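Local coordinates for Pex protein (Anabaena sp. PCC 7120, PDB 2DQL) that is associated with the cyanobacterial circadian clock and, as a member of the PadR-like winged-helix family, probably acts as a DNA-binding transcriptional regulator, at residues R70-Y75 / R87-S92. Numbering follows the deposited sequence.
Sequences RAITGY and RMYQVS
Thr73 and Tyr75 pair with Gln90 and Met88 in antiparallel hydrogen-bonded pairs of two backbone bonds each, and the strand axes of 72-75 and 87-91 run at 155°. Beyond the non-hydrogen-bonded pair Ile72-Val91, Ser92 N reaches Ala71 O at 2.8 Å, and Ser92 OG donates to Arg70 O, at 2.8 Å, from above the carbonyl plane; Arg70, just after helix 56-68, has the positive phi of its Schellman motif. Tyr75 and Met88 run side by side, and Met88 CB lies over the face of the Tyr75 ring, 4.0 Å from its centroid, a CH-pi contact. Glu35 OE1 takes hydrogen bonds from Tyr75 OH and Gln90 NE2. The hairpin is consistent with the wing of a PadR-like winged helix-turn-helix domain. The hairpin's Tyr89 face turns to helices 20-31 and 56-68, where Ile72 CD1 meets Tyr89 CD1 at 3.6 Å. Arg87, bent at chi2 (67°), lays its guanidinium over the Gly74-Tyr75 peptide, with Tyr75 N 3.5 Å above the plane; it makes a cation-pi contact with Trp76. Cutting Arg87 back to an alanine would probably uncover that peptide and leave Trp76 without its cation. A water on the Thr73-Gln90 face joins Thr73 OG1 (2.7 Å) to Val91 O (2.9 Å).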
loop_
_atom_site.group_PDB
_atom_site.type_symbol
_atom_site.label_atom_id
_atom_site.label_comp_id
_atom_site.label_asym_id
_atom_site.label_seq_id
_atom_site.Cartn_x
_atom_site.Cartn_y
_atom_site.Cartn_z
ATOM N N ARG A 70 -20.112 -16.869 5.416
ATOM C CA ARG A 70 -21.482 -17.015 4.925
ATOM C C ARG A 70 -22.147 -15.665 4.687
ATOM O O ARG A 70 -23.370 -15.548 4.789
ATOM C CB ARG A 70 -22.326 -17.808 5.932
ATOM C CG ARG A 70 -21.645 -19.040 6.514
ATOM C CD ARG A 70 -21.319 -20.078 5.455
ATOM N NE ARG A 70 -20.741 -21.286 6.046
ATOM C CZ ARG A 70 -20.331 -22.340 5.349
ATOM N NH1 ARG A 70 -20.432 -22.345 4.028
ATOM N NH2 ARG A 70 -19.819 -23.394 5.972
ATOM N N ALA A 71 -21.346 -14.648 4.369
ATOM C CA ALA A 71 -21.871 -13.309 4.129
ATOM C C ALA A 71 -22.389 -13.158 2.708
ATOM O O ALA A 71 -23.173 -12.253 2.415
ATOM C CB ALA A 71 -20.789 -12.269 4.404
ATOM N N ILE A 72 -21.928 -14.032 1.821
ATOM C CA ILE A 72 -22.373 -14.007 0.436
ATOM C C ILE A 72 -22.585 -15.435 -0.054
ATOM O O ILE A 72 -22.055 -16.392 0.522
ATOM C CB ILE A 72 -21.349 -13.304 -0.519
ATOM C CG1 ILE A 72 -20.036 -14.101 -0.586
ATOM C CG2 ILE A 72 -21.088 -11.870 -0.053
ATOM C CD1 ILE A 72 -19.045 -13.572 -1.631
ATOM N N THR A 73 -23.388 -15.573 -1.101
ATOM C CA THR A 73 -23.644 -16.873 -1.699
ATOM C C THR A 73 -23.175 -16.793 -3.143
ATOM O O THR A 73 -23.281 -15.750 -3.782
ATOM C CB THR A 73 -25.151 -17.235 -1.707
ATOM O OG1 THR A 73 -25.879 -16.232 -2.422
ATOM C CG2 THR A 73 -25.694 -17.327 -0.293
ATOM N N GLY A 74 -22.638 -17.892 -3.650
ATOM C CA GLY A 74 -22.193 -17.900 -5.025
ATOM C C GLY A 74 -22.959 -18.950 -5.799
ATOM O O GLY A 74 -23.419 -19.930 -5.216
ATOM N N TYR A 75 -23.116 -18.738 -7.100
ATOM C CA TYR A 75 -23.811 -19.695 -7.949
ATOM C C TYR A 75 -23.368 -19.496 -9.394
ATOM O O TYR A 75 -22.827 -18.448 -9.744
ATOM C CB TYR A 75 -25.333 -19.531 -7.814
ATOM C CG TYR A 75 -25.931 -18.398 -8.616
ATOM C CD1 TYR A 75 -26.375 -18.605 -9.922
ATOM C CD2 TYR A 75 -26.051 -17.122 -8.074
ATOM C CE1 TYR A 75 -26.926 -17.569 -10.668
ATOM C CE2 TYR A 75 -26.600 -16.075 -8.814
ATOM C CZ TYR A 75 -27.035 -16.308 -10.109
ATOM O OH TYR A 75 -27.573 -15.286 -10.853
ATOM N N ARG A 87 -19.545 -17.042 -12.666
ATOM C CA ARG A 87 -19.759 -17.225 -11.235
ATOM C C ARG A 87 -20.272 -15.913 -10.634
ATOM O O ARG A 87 -19.553 -14.912 -10.608
ATOM C CB ARG A 87 -18.454 -17.637 -10.555
ATOM C CG ARG A 87 -18.603 -18.073 -9.103
ATOM C CD ARG A 87 -19.382 -19.374 -8.993
ATOM N NE ARG A 87 -19.445 -19.880 -7.623
ATOM C CZ ARG A 87 -20.244 -20.872 -7.237
ATOM N NH1 ARG A 87 -21.043 -21.459 -8.114
ATOM N NH2 ARG A 87 -20.250 -21.277 -5.975
ATOM N N MET A 88 -21.512 -15.933 -10.157
ATOM C CA MET A 88 -22.148 -14.754 -9.574
ATOM C C MET A 88 -22.199 -14.805 -8.053
ATOM O O MET A 88 -22.253 -15.878 -7.458
ATOM C CB MET A 88 -23.576 -14.626 -10.102
ATOM C CG MET A 88 -23.698 -14.596 -11.619
ATOM S SD MET A 88 -22.990 -13.122 -12.369
ATOM C CE MET A 88 -23.927 -11.847 -11.563
ATOM N N TYR A 89 -22.205 -13.631 -7.431
ATOM C CA TYR A 89 -22.260 -13.529 -5.979
ATOM C C TYR A 89 -23.409 -12.626 -5.553
ATOM O O TYR A 89 -23.719 -11.654 -6.235
ATOM C CB TYR A 89 -20.951 -12.942 -5.444
ATOM C CG TYR A 89 -19.743 -13.794 -5.749
ATOM C CD1 TYR A 89 -19.443 -14.910 -4.972
ATOM C CD2 TYR A 89 -18.928 -13.511 -6.847
ATOM C CE1 TYR A 89 -18.354 -15.732 -5.285
ATOM C CE2 TYR A 89 -17.838 -14.330 -7.168
ATOM C CZ TYR A 89 -17.562 -15.437 -6.382
ATOM O OH TYR A 89 -16.503 -16.262 -6.711
ATOM N N GLN A 90 -24.024 -12.953 -4.420
ATOM C CA GLN A 90 -25.126 -12.161 -3.863
ATOM C C GLN A 90 -24.921 -12.081 -2.364
ATOM O O GLN A 90 -24.381 -13.000 -1.764
ATOM C CB GLN A 90 -26.483 -12.833 -4.095
ATOM C CG GLN A 90 -26.896 -13.010 -5.528
ATOM C CD GLN A 90 -28.360 -13.416 -5.646
ATOM O OE1 GLN A 90 -28.933 -14.013 -4.728
ATOM N NE2 GLN A 90 -28.961 -13.105 -6.783
ATOM N N VAL A 91 -25.353 -10.993 -1.743
ATOM C CA VAL A 91 -25.210 -10.903 -0.298
ATOM C C VAL A 91 -26.187 -11.910 0.304
ATOM O O VAL A 91 -27.287 -12.092 -0.217
ATOM C CB VAL A 91 -25.587 -9.508 0.231
ATOM C CG1 VAL A 91 -25.431 -9.472 1.739
ATOM C CG2 VAL A 91 -24.720 -8.456 -0.412
ATOM N N SER A 92 -25.788 -12.576 1.380
ATOM C CA SER A 92 -26.680 -13.530 2.028
ATOM C C SER A 92 -27.814 -12.726 2.664
ATOM O O SER A 92 -27.587 -11.670 3.249
ATOM C CB SER A 92 -25.923 -14.338 3.089
ATOM O OG SER A 92 -24.936 -15.158 2.481
HETATM O O HOH W 1 -27.916 -14.724 -1.370
#